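Local coordinates for uncharacterized protein (Pseudomonas protegens, PDB 4KT3) that acts as a type VI secretion effector, a peptidoglycan glycoside hydrolase of the glucosaminidase family, bound here to its immunity lipoprotein, at residues E60-G64 with I167-R172; L31-A37 with G173-C177; M136-L142 with F160-A165. Numbering follows the deposited sequence.

In the fold
All three contacts use the C-terminal helix 160-174, which meets a different partner at each level: helix 135-144 in contact 3, helix 59-70 in contact 1, and the N-terminal segment leading into helix 35-54 in contact 2. Along the chain they are nested, 3 inside 1 inside 2. Contact 1 has its centre about 11 Å from the centres of both others and touches both: Phe-138 packs on Asn-61 and Ile-168, and Leu-31 on Ala-170. Contacts 2 and 3 stay about 9 Å apart at their nearest atoms. The immunity lipoprotein meets the same helix, packing on Ile-167 through its Asn-96 and hydrogen-bonding Tyr-163 through its Glu-94 and Asn-96.

Contact 1 of 3, residues E60-G64 with I167-R172; sequences ENLLG and IIIAVR
Two alpha-helical segments, 60-64 from helix 59-70 and 167-172 from helix 160-174, cross at 111° with their axes 8.2 Å apart. In register, Gly-64 CA is 4.4 Å from Ile-168 CA and Glu-60 CA 5.3 Å from Arg-172 CA. Glu-60, Ile-168 and Val-171 lose the most surface. Glu-60 takes a p chi1 that lays its CG 3.7 Å from Ile-168 CG2 and carries OE2 out to accept from Arg-172 NE at 2.9 Å, a hydrogen-bonded salt bridge. Ile-168 (m, t) also sets CG2 3.4 Å from Asn-61 OD1. Val-171, with chi1 t, points at the other helix: CG2 lies 3.8 Å from Gly-64 CA and CG1 3.7 Å from Leu-63 CD2. A beta carbon on Gly-64 would fall 2.7 Å from Ile-168 CG1, a clash, so the close crossing depends on the missing side chain. One water receives from Arg-172 NH2 (2.9 Å) and donates to Glu-60 OE2 (3.0 Å) and Asn-61 OD1 (2.8 Å), while Asn-61 ND2 bonds to Arg-133 O. The crossing is a close helix-helix packing at a glycine, inside the lysozyme-like glucosaminidase domain. Its chemistry is graded: an apolar centre gives close fit, and the ion pair, with the water that also reaches Asn-61, lies at the more exposed end.

Contact 2 of 3, residues L31-A37 with G173-C177; sequences LCNNISA and GRMAC
The two ends of the modelled chain are joined here. Residues 31-33 have helical backbone angles without regular bonds, Asn-34 (phi/psi -85/92) breaks out, and helix 35-54 begins behind it. Opposite, helix 160-174 runs into a type I beta turn from Arg-174 to Cys-177, in which Cys-177 N bonds to Arg-174 O at 3.1 Å. In register, Leu-31 CA is 6.0 Å from Arg-174 CA and Cys-32 CA 5.5 Å from Cys-177 CA. The disulfide, Cys-32 SG to Cys-177 SG, is 2.0 Å long with chi3 -83°, both chi1 angles being m. Arg-174, extended from an m chi1 through t and t, spends its donors widely: NE gives to Leu-31 O at 2.9 Å, NH2 makes a weak 3.4 Å bond to Leu-31 O and a 3.0 Å bond to a water, and NH1 is hydrogen-bonded with Tyr-72 OH. That water also accepts from Asn-34 ND2 at 3.1 Å. As N-cap, Asn-34 (chi1 t) accepts from Ala-37 N through OD1 at 3.1 Å; the same OD1 is hydrogen-bonded with His-59 of the lipoprotein chain. Leu-31 CD2 covers one guanidinium face, 3.7 Å from Arg-174 CZ, and Ala-37 CB and Asn-34 ND2 lie over the other. Leu-31 CD1 sits 3.8 Å from Gly-173 CA, where a beta carbon would clash. A covalent crosslink thus ties the C-terminal residue to the N-terminal segment, while the buried arginine's polar partners named here, a carbonyl, a water and a tyrosine hydroxyl, are all neutral.

Contact 3 of 3, residues M136-L142 with F160-A165; sequences MAFAQAL and FARYLA
Alanines let helices 135-144 and 160-174 approach: segments 136-142 and 160-165 cross at 127° with axes 8.3 Å apart; Ala-139 CA lies 4.9 Å from Ala-161 CA and Met-136 CA 5.6 Å from Ala-165 CA. Ala-139 CB meets Ala-161 CA at 3.6 Å. Met-136, a selenomethionine in the m, m, m rotamer, curls round so that SE rests 3.6 Å from Ala-161 C and 3.9 Å from Ala-165 CB. Its CG lies over a face of the Arg-162 guanidinium, 3.9 Å from NH1, while Arg-162 NH2 forms a salt bridge with Asp-166. These are two consecutive helices crossing obliquely in the C-terminal part of the lysozyme-like glucosaminidase fold. Leu-164 (t, p) extends into the interior, its CD2 3.6 Å from Leu-142 CD2 and 3.9 Å from Ala-139 CB. Leu-142 has an off-well chi1 of -140° and packs also on Leu-65 and Phe-121. Phe-160, chi1 t, turns its ring edge to Ala-139 O, with CE1 3.8 Å from that oxygen.

Contact 1 of 3, residues E60-G64 with I167-R172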
# COMPACT_ATOMS: atom_id res chain seq x y z
N GLU A 60 12.81 -9.89 -5.72
CA GLU A 60 11.89 -9.44 -4.68
C GLU A 60 12.13 -8.00 -4.26
O GLU A 60 11.22 -7.35 -3.74
CB GLU A 60 11.94 -10.36 -3.45
CG GLU A 60 13.30 -10.45 -2.75
CD GLU A 60 14.15 -11.64 -3.22
OE1 GLU A 60 14.03 -12.06 -4.40
OE2 GLU A 60 14.95 -12.13 -2.40
N ASN A 61 13.34 -7.49 -4.45
CA ASN A 61 13.59 -6.09 -4.09
C ASN A 61 12.81 -5.16 -5.02
O ASN A 61 12.17 -4.19 -4.57
CB ASN A 61 15.07 -5.75 -4.17
CG ASN A 61 15.91 -6.44 -3.10
OD1 ASN A 61 15.54 -7.49 -2.57
ND2 ASN A 61 17.06 -5.87 -2.79
N LEU A 62 12.88 -5.46 -6.31
CA LEU A 62 12.17 -4.68 -7.32
C LEU A 62 10.66 -4.88 -7.23
O LEU A 62 9.89 -3.91 -7.28
CB LEU A 62 12.67 -5.04 -8.72
CG LEU A 62 12.12 -4.22 -9.88
CD1 LEU A 62 12.52 -2.76 -9.78
CD2 LEU A 62 12.53 -4.83 -11.23
N LEU A 63 10.23 -6.13 -7.13
CA LEU A 63 8.82 -6.45 -7.05
C LEU A 63 8.22 -5.92 -5.75
O LEU A 63 7.08 -5.46 -5.72
CB LEU A 63 8.63 -7.96 -7.19
CG LEU A 63 7.19 -8.50 -7.21
CD1 LEU A 63 6.34 -7.84 -8.29
CD2 LEU A 63 7.18 -10.02 -7.39
N GLY A 64 9.00 -5.98 -4.67
CA GLY A 64 8.60 -5.42 -3.38
C GLY A 64 8.38 -3.92 -3.46
O GLY A 64 7.42 -3.40 -2.89
N ILE A 167 8.33 -5.48 3.42
CA ILE A 167 7.52 -5.77 2.22
C ILE A 167 8.30 -6.66 1.26
O ILE A 167 7.75 -7.61 0.69
CB ILE A 167 7.09 -4.48 1.51
CG1 ILE A 167 6.04 -3.77 2.37
CG2 ILE A 167 6.51 -4.78 0.14
CD1 ILE A 167 5.66 -2.39 1.85
N ILE A 168 9.59 -6.38 1.09
CA ILE A 168 10.43 -7.17 0.20
C ILE A 168 10.49 -8.62 0.68
O ILE A 168 10.38 -9.56 -0.12
CB ILE A 168 11.85 -6.55 0.12
CG1 ILE A 168 11.78 -5.26 -0.71
CG2 ILE A 168 12.85 -7.52 -0.48
CD1 ILE A 168 13.01 -4.36 -0.58
N ILE A 169 10.63 -8.81 1.98
CA ILE A 169 10.69 -10.15 2.54
C ILE A 169 9.34 -10.87 2.37
O ILE A 169 9.29 -12.07 2.06
CB ILE A 169 11.12 -10.11 4.02
CG1 ILE A 169 12.57 -9.63 4.10
CG2 ILE A 169 10.99 -11.49 4.67
CD1 ILE A 169 13.01 -9.19 5.48
N ALA A 170 8.25 -10.12 2.55
CA ALA A 170 6.92 -10.68 2.36
C ALA A 170 6.69 -11.10 0.90
O ALA A 170 6.13 -12.16 0.63
CB ALA A 170 5.85 -9.69 2.80
N VAL A 171 7.13 -10.25 -0.02
CA VAL A 171 7.06 -10.58 -1.44
C VAL A 171 7.86 -11.84 -1.76
O VAL A 171 7.38 -12.71 -2.48
CB VAL A 171 7.48 -9.37 -2.33
CG1 VAL A 171 7.81 -9.79 -3.76
CG2 VAL A 171 6.37 -8.34 -2.33
N ARG A 172 9.07 -11.94 -1.23
CA ARG A 172 9.88 -13.14 -1.42
C ARG A 172 9.08 -14.39 -1.02
O ARG A 172 9.10 -15.39 -1.74
CB ARG A 172 11.18 -13.08 -0.61
CG ARG A 172 12.18 -14.19 -0.95
CD ARG A 172 13.32 -14.25 0.08
NE ARG A 172 14.03 -12.98 0.18
CZ ARG A 172 14.48 -12.45 1.31
NH1 ARG A 172 14.32 -13.07 2.47
NH2 ARG A 172 15.11 -11.28 1.28
O HOH W 1 16.15 -9.78 -1.03

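Contact 2 of 3, residues L31-A37 with G173-C177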
# COMPACT_ATOMS: atom_id res chain seq x y z
N LEU A 31 1.08 -15.79 4.71
CA LEU A 31 1.35 -14.93 3.55
C LEU A 31 0.44 -15.26 2.38
O LEU A 31 -0.01 -14.36 1.68
CB LEU A 31 2.82 -15.05 3.10
CG LEU A 31 3.84 -14.31 3.96
CD1 LEU A 31 5.26 -14.67 3.52
CD2 LEU A 31 3.61 -12.80 3.90
N CYS A 32 0.17 -16.56 2.18
CA CYS A 32 -0.57 -17.00 0.99
C CYS A 32 -2.07 -16.75 1.10
O CYS A 32 -2.81 -16.91 0.13
CB CYS A 32 -0.31 -18.48 0.72
SG CYS A 32 1.42 -18.95 0.40
N ASN A 33 -2.53 -16.35 2.29
CA ASN A 33 -3.95 -16.12 2.51
C ASN A 33 -4.42 -14.74 2.06
O ASN A 33 -5.62 -14.51 1.93
CB ASN A 33 -4.29 -16.33 3.99
CG ASN A 33 -4.15 -17.77 4.41
OD1 ASN A 33 -4.30 -18.67 3.59
ND2 ASN A 33 -3.87 -17.99 5.69
N ASN A 34 -3.48 -13.83 1.82
CA ASN A 34 -3.80 -12.53 1.26
C ASN A 34 -3.87 -12.67 -0.25
O ASN A 34 -2.86 -12.57 -0.95
CB ASN A 34 -2.74 -11.51 1.67
CG ASN A 34 -3.04 -10.11 1.19
OD1 ASN A 34 -3.83 -9.92 0.25
ND2 ASN A 34 -2.42 -9.11 1.83
N ILE A 35 -5.06 -12.94 -0.76
CA ILE A 35 -5.21 -13.30 -2.17
C ILE A 35 -4.81 -12.14 -3.10
O ILE A 35 -4.14 -12.35 -4.12
CB ILE A 35 -6.65 -13.80 -2.46
CG1 ILE A 35 -7.00 -15.01 -1.58
CG2 ILE A 35 -6.79 -14.18 -3.92
CD1 ILE A 35 -5.96 -16.14 -1.55
N SER A 36 -5.20 -10.92 -2.75
CA SER A 36 -4.84 -9.75 -3.54
C SER A 36 -3.33 -9.69 -3.71
O SER A 36 -2.82 -9.47 -4.83
CB SER A 36 -5.33 -8.49 -2.83
OG SER A 36 -4.99 -7.32 -3.55
N ALA A 37 -2.61 -9.81 -2.60
CA ALA A 37 -1.15 -9.72 -2.65
C ALA A 37 -0.52 -10.86 -3.47
O ALA A 37 0.40 -10.63 -4.26
CB ALA A 37 -0.58 -9.66 -1.24
N GLY A 173 8.40 -14.32 0.11
CA GLY A 173 7.59 -15.44 0.57
C GLY A 173 6.38 -15.68 -0.30
O GLY A 173 6.02 -16.83 -0.57
N ARG A 174 5.73 -14.62 -0.75
CA ARG A 174 4.53 -14.75 -1.57
C ARG A 174 4.83 -15.30 -2.96
O ARG A 174 3.94 -15.85 -3.62
CB ARG A 174 3.79 -13.41 -1.65
CG ARG A 174 3.10 -13.10 -0.33
CD ARG A 174 2.25 -11.85 -0.32
NE ARG A 174 1.38 -11.92 0.86
CZ ARG A 174 1.23 -10.99 1.80
NH1 ARG A 174 1.86 -9.82 1.75
NH2 ARG A 174 0.42 -11.22 2.82
N MSE A 175 6.09 -15.22 -3.38
CA MSE A 175 6.49 -15.83 -4.65
C MSE A 175 6.36 -17.35 -4.64
O MSE A 175 6.27 -17.97 -5.70
CB MSE A 175 7.93 -15.42 -5.00
CG MSE A 175 8.06 -13.97 -5.46
SE MSE A 175 9.86 -13.40 -5.78
CE MSE A 175 10.26 -14.50 -7.35
N ALA A 176 6.33 -17.94 -3.45
CA ALA A 176 6.18 -19.38 -3.28
C ALA A 176 4.71 -19.85 -3.26
O ALA A 176 4.44 -21.05 -3.22
CB ALA A 176 6.88 -19.81 -1.98
N CYS A 177 3.78 -18.90 -3.25
CA CYS A 177 2.36 -19.20 -3.10
C CYS A 177 1.71 -19.53 -4.44
O CYS A 177 0.59 -20.05 -4.47
CB CYS A 177 1.63 -17.99 -2.51
SG CYS A 177 2.14 -17.51 -0.85
OXT CYS A 177 2.29 -19.26 -5.50
O HOH W 2 -0.77 -8.98 4.44

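Contact 3 of 3, residues M136-L142 with F160-A165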
# COMPACT_ATOMS: atom_id res chain seq x y z
N MSE A 136 17.55 -3.82 3.39
CA MSE A 136 17.78 -2.55 4.07
C MSE A 136 18.69 -1.63 3.26
O MSE A 136 18.42 -0.44 3.15
CB MSE A 136 18.38 -2.77 5.46
CG MSE A 136 17.40 -3.36 6.44
SE MSE A 136 16.09 -2.04 6.98
CE MSE A 136 17.21 -0.98 8.16
N ALA A 137 19.78 -2.18 2.73
CA ALA A 137 20.69 -1.42 1.89
C ALA A 137 19.96 -0.88 0.67
O ALA A 137 20.20 0.25 0.24
CB ALA A 137 21.86 -2.28 1.46
N PHE A 138 19.09 -1.70 0.09
CA PHE A 138 18.29 -1.27 -1.05
C PHE A 138 17.43 -0.05 -0.69
O PHE A 138 17.43 0.96 -1.40
CB PHE A 138 17.43 -2.44 -1.55
CG PHE A 138 16.51 -2.08 -2.69
CD1 PHE A 138 17.02 -1.88 -3.97
CD2 PHE A 138 15.15 -1.93 -2.48
CE1 PHE A 138 16.17 -1.56 -5.02
CE2 PHE A 138 14.31 -1.61 -3.53
CZ PHE A 138 14.81 -1.41 -4.79
N ALA A 139 16.70 -0.13 0.41
CA ALA A 139 15.82 0.97 0.80
C ALA A 139 16.65 2.22 1.08
O ALA A 139 16.27 3.33 0.71
CB ALA A 139 15.01 0.58 2.01
N GLN A 140 17.79 2.05 1.73
CA GLN A 140 18.65 3.20 2.02
C GLN A 140 19.18 3.86 0.75
O GLN A 140 19.27 5.08 0.67
CB GLN A 140 19.79 2.78 2.96
CG GLN A 140 19.30 2.42 4.37
CD GLN A 140 20.23 1.47 5.11
OE1 GLN A 140 21.24 1.02 4.56
NE2 GLN A 140 19.88 1.15 6.35
N ALA A 141 19.51 3.06 -0.26
CA ALA A 141 19.98 3.59 -1.53
C ALA A 141 18.85 4.34 -2.24
O ALA A 141 19.09 5.34 -2.93
CB ALA A 141 20.53 2.48 -2.41
N LEU A 142 17.63 3.85 -2.08
CA LEU A 142 16.46 4.48 -2.66
C LEU A 142 16.34 5.91 -2.14
O LEU A 142 16.09 6.85 -2.90
CB LEU A 142 15.21 3.68 -2.27
CG LEU A 142 14.12 3.45 -3.29
CD1 LEU A 142 14.67 3.08 -4.65
CD2 LEU A 142 13.21 2.35 -2.76
N PHE A 160 11.41 4.18 7.35
CA PHE A 160 11.16 3.90 5.94
C PHE A 160 11.83 2.59 5.50
O PHE A 160 11.20 1.74 4.85
CB PHE A 160 11.66 5.05 5.06
CG PHE A 160 11.59 4.76 3.60
CD1 PHE A 160 12.71 4.29 2.91
CD2 PHE A 160 10.41 4.93 2.91
CE1 PHE A 160 12.65 4.01 1.56
CE2 PHE A 160 10.34 4.65 1.56
CZ PHE A 160 11.46 4.19 0.88
N ALA A 161 13.11 2.43 5.84
CA ALA A 161 13.87 1.29 5.32
C ALA A 161 13.35 -0.04 5.83
O ALA A 161 13.20 -0.99 5.06
CB ALA A 161 15.35 1.45 5.66
N ARG A 162 13.08 -0.12 7.13
CA ARG A 162 12.63 -1.36 7.74
C ARG A 162 11.25 -1.73 7.19
O ARG A 162 10.96 -2.91 6.97
CB ARG A 162 12.59 -1.22 9.26
CG ARG A 162 12.24 -2.50 9.99
CD ARG A 162 13.34 -3.53 9.87
NE ARG A 162 13.10 -4.48 8.79
CZ ARG A 162 13.99 -5.38 8.37
NH1 ARG A 162 15.19 -5.46 8.93
NH2 ARG A 162 13.67 -6.21 7.39
N TYR A 163 10.40 -0.72 6.99
CA TYR A 163 9.06 -0.94 6.47
C TYR A 163 9.14 -1.53 5.05
O TYR A 163 8.48 -2.53 4.74
CB TYR A 163 8.25 0.36 6.50
CG TYR A 163 6.83 0.23 5.97
CD1 TYR A 163 6.54 0.47 4.64
CD2 TYR A 163 5.79 -0.14 6.81
CE1 TYR A 163 5.24 0.33 4.15
CE2 TYR A 163 4.50 -0.27 6.33
CZ TYR A 163 4.23 -0.03 5.01
OH TYR A 163 2.95 -0.16 4.52
N LEU A 164 9.96 -0.94 4.18
CA LEU A 164 10.08 -1.44 2.82
C LEU A 164 10.76 -2.81 2.82
O LEU A 164 10.37 -3.70 2.06
CB LEU A 164 10.88 -0.47 1.95
CG LEU A 164 11.15 -0.91 0.50
CD1 LEU A 164 9.87 -1.24 -0.23
CD2 LEU A 164 11.87 0.20 -0.24
N ALA A 165 11.78 -2.97 3.65
CA ALA A 165 12.50 -4.24 3.72
C ALA A 165 11.54 -5.37 4.11
O ALA A 165 11.64 -6.49 3.59
CB ALA A 165 13.68 -4.14 4.70